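Long-range contact in CD1-2 antigen (PDB 3DBX), which probably binds and presents lipid antigens at the cell surface, as an MHC class I-like glycoprotein of the CD1 family: residues A[8-22]-A[95-109]. Numbering follows the deposited sequence.
Sequences EESQFFQLFYTLLLG and YPRVFQIHTGCKLYT. With NAG (2-acetamido-2-deoxy-beta-D-glucopyranose), chain E.
The ring of Phe16 lies over one face of the His102 imidazole in an offset, nearly parallel pair, planes 17° apart, in which only the rims meet. His102 carries its CG anti to the backbone N (chi1 -180°), which swings the imidazole toward strand 12-21, where NE2 donates to OE1 of Gln14 at 2.7 Å. That oxygen sits in the imidazole plane, so the bond sets the ring's rotation, while Phe16 borders one face and Phe116 of strand 113-121 meets the ring edge-to-face. Farther along, Phe12 is sandwiched: CG of Gln14, two residues on along the same strand, covers one face and the Lys106 chain the other, with Lys106 NZ in an off-centre cation-pi contact 4.2 Å from the centroid of the Phe12 ring.

On the opposite face of the sheet the pairs are largely apolar. Leu21 CD2 packs on Phe99 CE2 at 3.8 Å, and Leu21 CB lies beside Tyr95 CE1. Phe99 continues onto Met84 of helix 77-89, Phe13 onto Phe170 and Tyr173 of helix 156-180, and Thr103 touches a bound palmitic acid. Hydrogen-bonded antiparallel pairs recur at every second residue from Phe13–Cys105 to Leu21–Arg97, and Leu107 N to Gln11 O adds one more bond. Gln100 and Phe16, on the His102 side, reach the chain of another protein. These are the two central strands of the MHC class I-like platform, joining its two halves as the floor of a lipid-holding groove beneath the helices.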
loop_
_atom_site.group_PDB
_atom_site.type_symbol
_atom_site.label_atom_id
_atom_site.label_comp_id
_atom_site.label_asym_id
_atom_site.label_seq_id
_atom_site.Cartn_x
_atom_site.Cartn_y
_atom_site.Cartn_z
ATOM N N GLU A 8 5.496 9.412 -14.902
ATOM C CA GLU A 8 4.194 10.052 -14.681
ATOM C C GLU A 8 3.421 9.393 -13.530
ATOM O O GLU A 8 2.213 9.622 -13.373
ATOM C CB GLU A 8 3.357 10.030 -15.968
ATOM C CG GLU A 8 3.164 8.631 -16.539
ATOM C CD GLU A 8 2.228 8.587 -17.734
ATOM O OE1 GLU A 8 2.458 9.315 -18.731
ATOM O OE2 GLU A 8 1.264 7.793 -17.680
ATOM N N GLU A 9 4.120 8.560 -12.752
ATOM C CA GLU A 9 3.642 8.121 -11.445
ATOM C C GLU A 9 3.627 9.348 -10.552
ATOM O O GLU A 9 2.851 9.435 -9.601
ATOM C CB GLU A 9 4.567 7.051 -10.836
ATOM C CG GLU A 9 4.313 5.600 -11.330
ATOM C CD GLU A 9 5.122 4.512 -10.574
ATOM O OE1 GLU A 9 5.455 4.692 -9.378
ATOM O OE2 GLU A 9 5.403 3.453 -11.179
ATOM N N SER A 10 4.488 10.308 -10.885
ATOM C CA SER A 10 4.658 11.510 -10.080
ATOM C C SER A 10 3.509 12.506 -10.223
ATOM O O SER A 10 3.384 13.418 -9.407
ATOM C CB SER A 10 5.996 12.180 -10.374
ATOM O OG SER A 10 6.470 12.812 -9.199
ATOM N N GLN A 11 2.685 12.330 -11.256
ATOM C CA GLN A 11 1.482 13.142 -11.449
ATOM C C GLN A 11 0.194 12.319 -11.294
ATOM O O GLN A 11 -0.787 12.512 -12.029
ATOM C CB GLN A 11 1.552 13.872 -12.797
ATOM C CG GLN A 11 2.714 14.849 -12.835
ATOM C CD GLN A 11 2.946 15.453 -14.188
ATOM O OE1 GLN A 11 3.264 14.756 -15.154
ATOM N NE2 GLN A 11 2.809 16.770 -14.267
ATOM N N PHE A 12 0.227 11.396 -10.330
ATOM C CA PHE A 12 -0.902 10.537 -9.999
ATOM C C PHE A 12 -1.287 10.802 -8.549
ATOM O O PHE A 12 -0.583 10.396 -7.600
ATOM C CB PHE A 12 -0.545 9.052 -10.224
ATOM C CG PHE A 12 -1.726 8.073 -10.105
ATOM C CD1 PHE A 12 -3.047 8.496 -10.184
ATOM C CD2 PHE A 12 -1.489 6.706 -9.961
ATOM C CE1 PHE A 12 -4.116 7.580 -10.093
ATOM C CE2 PHE A 12 -2.543 5.797 -9.884
ATOM C CZ PHE A 12 -3.859 6.244 -9.948
ATOM N N PHE A 13 -2.406 11.494 -8.397
ATOM C CA PHE A 13 -2.968 11.851 -7.099
ATOM C C PHE A 13 -4.094 10.886 -6.723
ATOM O O PHE A 13 -5.002 10.675 -7.511
ATOM C CB PHE A 13 -3.521 13.271 -7.171
ATOM C CG PHE A 13 -4.014 13.786 -5.866
ATOM C CD1 PHE A 13 -3.120 14.030 -4.814
ATOM C CD2 PHE A 13 -5.361 14.027 -5.669
ATOM C CE1 PHE A 13 -3.569 14.517 -3.587
ATOM C CE2 PHE A 13 -5.821 14.505 -4.437
ATOM C CZ PHE A 13 -4.916 14.760 -3.405
ATOM N N GLN A 14 -4.012 10.304 -5.528
ATOM C CA GLN A 14 -4.993 9.341 -5.040
ATOM C C GLN A 14 -5.429 9.644 -3.620
ATOM O O GLN A 14 -4.642 10.121 -2.814
ATOM C CB GLN A 14 -4.418 7.928 -5.068
ATOM C CG GLN A 14 -4.150 7.382 -6.454
ATOM C CD GLN A 14 -3.726 5.922 -6.397
ATOM O OE1 GLN A 14 -4.559 5.027 -6.459
ATOM N NE2 GLN A 14 -2.428 5.685 -6.262
ATOM N N LEU A 15 -6.689 9.306 -3.330
ATOM C CA LEU A 15 -7.298 9.466 -2.037
ATOM C C LEU A 15 -7.911 8.117 -1.645
ATOM O O LEU A 15 -8.620 7.481 -2.434
ATOM C CB LEU A 15 -8.405 10.522 -2.101
ATOM C CG LEU A 15 -8.084 11.988 -2.359
ATOM C CD1 LEU A 15 -9.375 12.778 -2.687
ATOM C CD2 LEU A 15 -7.396 12.607 -1.163
ATOM N N PHE A 16 -7.648 7.699 -0.419
ATOM C CA PHE A 16 -8.166 6.452 0.138
ATOM C C PHE A 16 -8.874 6.775 1.467
ATOM O O PHE A 16 -8.233 7.261 2.379
ATOM C CB PHE A 16 -6.967 5.536 0.463
ATOM C CG PHE A 16 -6.180 5.114 -0.736
ATOM C CD1 PHE A 16 -6.454 3.917 -1.364
ATOM C CD2 PHE A 16 -5.169 5.915 -1.243
ATOM C CE1 PHE A 16 -5.724 3.521 -2.503
ATOM C CE2 PHE A 16 -4.440 5.536 -2.376
ATOM C CZ PHE A 16 -4.713 4.348 -2.998
ATOM N N TYR A 17 -10.158 6.479 1.598
ATOM C CA TYR A 17 -10.902 6.783 2.828
ATOM C C TYR A 17 -11.637 5.548 3.307
ATOM O O TYR A 17 -12.231 4.864 2.498
ATOM C CB TYR A 17 -11.941 7.877 2.583
ATOM C CG TYR A 17 -11.384 9.267 2.642
ATOM C CD1 TYR A 17 -11.504 10.036 3.786
ATOM C CD2 TYR A 17 -10.699 9.805 1.563
ATOM C CE1 TYR A 17 -10.968 11.341 3.852
ATOM C CE2 TYR A 17 -10.152 11.113 1.620
ATOM C CZ TYR A 17 -10.290 11.857 2.767
ATOM O OH TYR A 17 -9.769 13.144 2.820
ATOM N N THR A 18 -11.598 5.308 4.619
ATOM C CA THR A 18 -12.309 4.198 5.287
ATOM C C THR A 18 -13.188 4.789 6.393
ATOM O O THR A 18 -12.719 5.553 7.265
ATOM C CB THR A 18 -11.339 3.189 5.883
ATOM O OG1 THR A 18 -10.509 2.665 4.839
ATOM C CG2 THR A 18 -12.061 2.042 6.565
ATOM N N LEU A 19 -14.472 4.486 6.295
ATOM C CA LEU A 19 -15.463 4.949 7.236
ATOM C C LEU A 19 -16.000 3.689 7.905
ATOM O O LEU A 19 -16.721 2.935 7.282
ATOM C CB LEU A 19 -16.586 5.690 6.495
ATOM C CG LEU A 19 -16.326 7.137 6.058
ATOM C CD1 LEU A 19 -15.122 7.215 5.110
ATOM C CD2 LEU A 19 -17.521 7.763 5.416
ATOM N N LEU A 20 -15.561 3.441 9.136
ATOM C CA LEU A 20 -16.009 2.306 9.931
ATOM C C LEU A 20 -17.100 2.781 10.858
ATOM O O LEU A 20 -16.865 3.512 11.840
ATOM C CB LEU A 20 -14.866 1.660 10.720
ATOM C CG LEU A 20 -15.232 0.629 11.812
ATOM C CD1 LEU A 20 -16.282 -0.446 11.388
ATOM C CD2 LEU A 20 -13.954 -0.034 12.331
ATOM N N LEU A 21 -18.309 2.356 10.525
ATOM C CA LEU A 21 -19.493 2.777 11.206
ATOM C C LEU A 21 -19.837 1.714 12.261
ATOM O O LEU A 21 -20.586 0.778 12.000
ATOM C CB LEU A 21 -20.610 2.970 10.173
ATOM C CG LEU A 21 -20.754 4.300 9.415
ATOM C CD1 LEU A 21 -19.449 4.907 8.963
ATOM C CD2 LEU A 21 -21.758 4.184 8.257
ATOM N N GLY A 22 -19.256 1.893 13.449
ATOM C CA GLY A 22 -19.420 0.997 14.599
ATOM C C GLY A 22 -20.837 0.775 15.058
ATOM O O GLY A 22 -21.380 -0.303 14.864
ATOM N N TYR A 95 -25.438 -2.126 11.762
ATOM C CA TYR A 95 -24.032 -1.913 12.156
ATOM C C TYR A 95 -23.363 -3.197 12.724
ATOM O O TYR A 95 -24.059 -4.062 13.248
ATOM C CB TYR A 95 -23.951 -0.779 13.194
ATOM C CG TYR A 95 -24.486 0.581 12.728
ATOM C CD1 TYR A 95 -23.629 1.566 12.238
ATOM C CD2 TYR A 95 -25.842 0.869 12.782
ATOM C CE1 TYR A 95 -24.121 2.817 11.820
ATOM C CE2 TYR A 95 -26.346 2.108 12.362
ATOM C CZ TYR A 95 -25.476 3.073 11.880
ATOM O OH TYR A 95 -25.988 4.290 11.476
ATOM N N PRO A 96 -22.015 -3.324 12.631
ATOM C CA PRO A 96 -21.052 -2.412 11.980
ATOM C C PRO A 96 -21.143 -2.502 10.471
ATOM O O PRO A 96 -21.551 -3.528 9.918
ATOM C CB PRO A 96 -19.669 -2.923 12.457
ATOM C CG PRO A 96 -19.973 -3.971 13.552
ATOM C CD PRO A 96 -21.336 -4.486 13.231
ATOM N N ARG A 97 -20.805 -1.406 9.821
ATOM C CA ARG A 97 -20.664 -1.348 8.382
ATOM C C ARG A 97 -19.315 -0.678 8.106
ATOM O O ARG A 97 -18.961 0.283 8.779
ATOM C CB ARG A 97 -21.792 -0.516 7.770
ATOM C CG ARG A 97 -23.093 -1.249 7.614
ATOM C CD ARG A 97 -23.021 -2.305 6.538
ATOM N NE ARG A 97 -24.065 -3.300 6.747
ATOM C CZ ARG A 97 -24.184 -4.423 6.055
ATOM N NH1 ARG A 97 -23.319 -4.723 5.097
ATOM N NH2 ARG A 97 -25.146 -5.262 6.348
ATOM N N VAL A 98 -18.545 -1.205 7.162
ATOM C CA VAL A 98 -17.331 -0.519 6.727
ATOM C C VAL A 98 -17.489 -0.038 5.289
ATOM O O VAL A 98 -17.668 -0.845 4.363
ATOM C CB VAL A 98 -16.056 -1.401 6.797
ATOM C CG1 VAL A 98 -14.803 -0.543 6.576
ATOM C CG2 VAL A 98 -15.952 -2.131 8.108
ATOM N N PHE A 99 -17.374 1.275 5.096
ATOM C CA PHE A 99 -17.386 1.853 3.748
ATOM C C PHE A 99 -15.995 2.319 3.372
ATOM O O PHE A 99 -15.243 2.736 4.240
ATOM C CB PHE A 99 -18.382 3.018 3.644
ATOM C CG PHE A 99 -19.839 2.591 3.732
ATOM C CD1 PHE A 99 -20.578 2.354 2.575
ATOM C CD2 PHE A 99 -20.459 2.439 4.967
ATOM C CE1 PHE A 99 -21.911 1.953 2.646
ATOM C CE2 PHE A 99 -21.787 2.060 5.051
ATOM C CZ PHE A 99 -22.520 1.818 3.885
ATOM N N GLN A 100 -15.662 2.265 2.081
ATOM C CA GLN A 100 -14.343 2.700 1.580
ATOM C C GLN A 100 -14.497 3.505 0.289
ATOM O O GLN A 100 -15.403 3.241 -0.517
ATOM C CB GLN A 100 -13.419 1.502 1.366
ATOM C CG GLN A 100 -12.966 0.800 2.666
ATOM C CD GLN A 100 -12.467 -0.600 2.460
ATOM O OE1 GLN A 100 -13.243 -1.523 2.473
ATOM N NE2 GLN A 100 -11.159 -0.763 2.298
ATOM N N ILE A 101 -13.625 4.502 0.106
ATOM C CA ILE A 101 -13.692 5.406 -1.051
ATOM C C ILE A 101 -12.309 5.565 -1.665
ATOM O O ILE A 101 -11.376 5.999 -0.993
ATOM C CB ILE A 101 -14.248 6.828 -0.675
ATOM C CG1 ILE A 101 -15.669 6.749 -0.106
ATOM C CG2 ILE A 101 -14.260 7.760 -1.898
ATOM C CD1 ILE A 101 -15.735 6.744 1.411
ATOM N N HIS A 102 -12.174 5.207 -2.937
ATOM C CA HIS A 102 -10.901 5.325 -3.630
ATOM C C HIS A 102 -11.109 6.248 -4.816
ATOM O O HIS A 102 -11.921 5.973 -5.681
ATOM C CB HIS A 102 -10.394 3.947 -4.063
ATOM C CG HIS A 102 -9.079 3.983 -4.778
ATOM N ND1 HIS A 102 -8.672 2.978 -5.624
ATOM C CD2 HIS A 102 -8.074 4.898 -4.764
ATOM C CE1 HIS A 102 -7.473 3.269 -6.107
ATOM N NE2 HIS A 102 -7.092 4.437 -5.613
ATOM N N THR A 103 -10.365 7.355 -4.812
ATOM C CA THR A 103 -10.407 8.357 -5.851
ATOM C C THR A 103 -8.999 8.529 -6.450
ATOM O O THR A 103 -7.996 8.357 -5.748
ATOM C CB THR A 103 -10.862 9.704 -5.239
ATOM O OG1 THR A 103 -12.133 9.536 -4.595
ATOM C CG2 THR A 103 -10.986 10.766 -6.287
ATOM N N GLY A 104 -8.925 8.894 -7.732
ATOM C CA GLY A 104 -7.647 9.186 -8.377
ATOM C C GLY A 104 -7.733 10.194 -9.504
ATOM O O GLY A 104 -8.779 10.351 -10.123
ATOM N N CYS A 105 -6.607 10.863 -9.755
ATOM C CA CYS A 105 -6.428 11.793 -10.873
ATOM C C CYS A 105 -4.991 11.628 -11.376
ATOM O O CYS A 105 -4.030 11.887 -10.629
ATOM C CB CYS A 105 -6.659 13.243 -10.410
ATOM S SG CYS A 105 -6.592 14.519 -11.697
ATOM N N LYS A 106 -4.848 11.171 -12.615
ATOM C CA LYS A 106 -3.547 11.050 -13.272
ATOM C C LYS A 106 -3.456 12.078 -14.388
ATOM O O LYS A 106 -4.421 12.262 -15.130
ATOM C CB LYS A 106 -3.388 9.649 -13.866
ATOM C CG LYS A 106 -1.951 9.223 -14.176
ATOM C CD LYS A 106 -1.873 7.706 -14.388
ATOM C CE LYS A 106 -0.685 7.084 -13.628
ATOM N NZ LYS A 106 -0.840 5.605 -13.375
ATOM N N LEU A 107 -2.303 12.749 -14.501
ATOM C CA LEU A 107 -2.014 13.637 -15.652
ATOM C C LEU A 107 -0.927 13.073 -16.567
ATOM O O LEU A 107 0.255 13.025 -16.192
ATOM C CB LEU A 107 -1.596 15.045 -15.198
ATOM C CG LEU A 107 -2.352 15.866 -14.143
ATOM C CD1 LEU A 107 -1.992 17.334 -14.337
ATOM C CD2 LEU A 107 -3.864 15.698 -14.234
ATOM N N TYR A 108 -1.335 12.656 -17.764
ATOM C CA TYR A 108 -0.392 12.231 -18.804
ATOM C C TYR A 108 0.182 13.471 -19.469
ATOM O O TYR A 108 -0.520 14.472 -19.631
ATOM C CB TYR A 108 -1.075 11.335 -19.851
ATOM C CG TYR A 108 -1.802 10.147 -19.252
ATOM C CD1 TYR A 108 -1.116 8.979 -18.921
ATOM C CD2 TYR A 108 -3.171 10.199 -19.000
ATOM C CE1 TYR A 108 -1.775 7.893 -18.361
ATOM C CE2 TYR A 108 -3.840 9.116 -18.444
ATOM C CZ TYR A 108 -3.136 7.967 -18.126
ATOM O OH TYR A 108 -3.797 6.892 -17.575
ATOM N N THR A 109 1.452 13.414 -19.855
ATOM C CA THR A 109 2.082 14.580 -20.478
ATOM C C THR A 109 1.748 14.714 -21.978
ATOM O O THR A 109 2.528 15.281 -22.742
ATOM C CB THR A 109 3.611 14.662 -20.186
ATOM O OG1 THR A 109 4.242 13.409 -20.485
ATOM C CG2 THR A 109 3.858 15.016 -18.713
HETATM C C1 NAG E . -2.539 10.390 -24.861
HETATM C C2 NAG E . -2.749 9.458 -26.060
HETATM C C3 NAG E . -3.880 8.481 -25.743
HETATM C C4 NAG E . -3.574 7.707 -24.454
HETATM C C5 NAG E . -3.151 8.652 -23.324
HETATM C C6 NAG E . -2.625 7.863 -22.131
HETATM C C7 NAG E . -2.078 10.330 -28.245
HETATM C C8 NAG E . -2.455 9.890 -29.632
HETATM N N2 NAG E . -3.003 10.192 -27.291
HETATM O O3 NAG E . -4.043 7.581 -26.814
HETATM O O4 NAG E . -4.690 6.933 -24.050
HETATM O O5 NAG E . -2.165 9.583 -23.752
HETATM O O6 NAG E . -1.252 7.583 -22.290
HETATM O O7 NAG E . -0.958 10.797 -28.035
#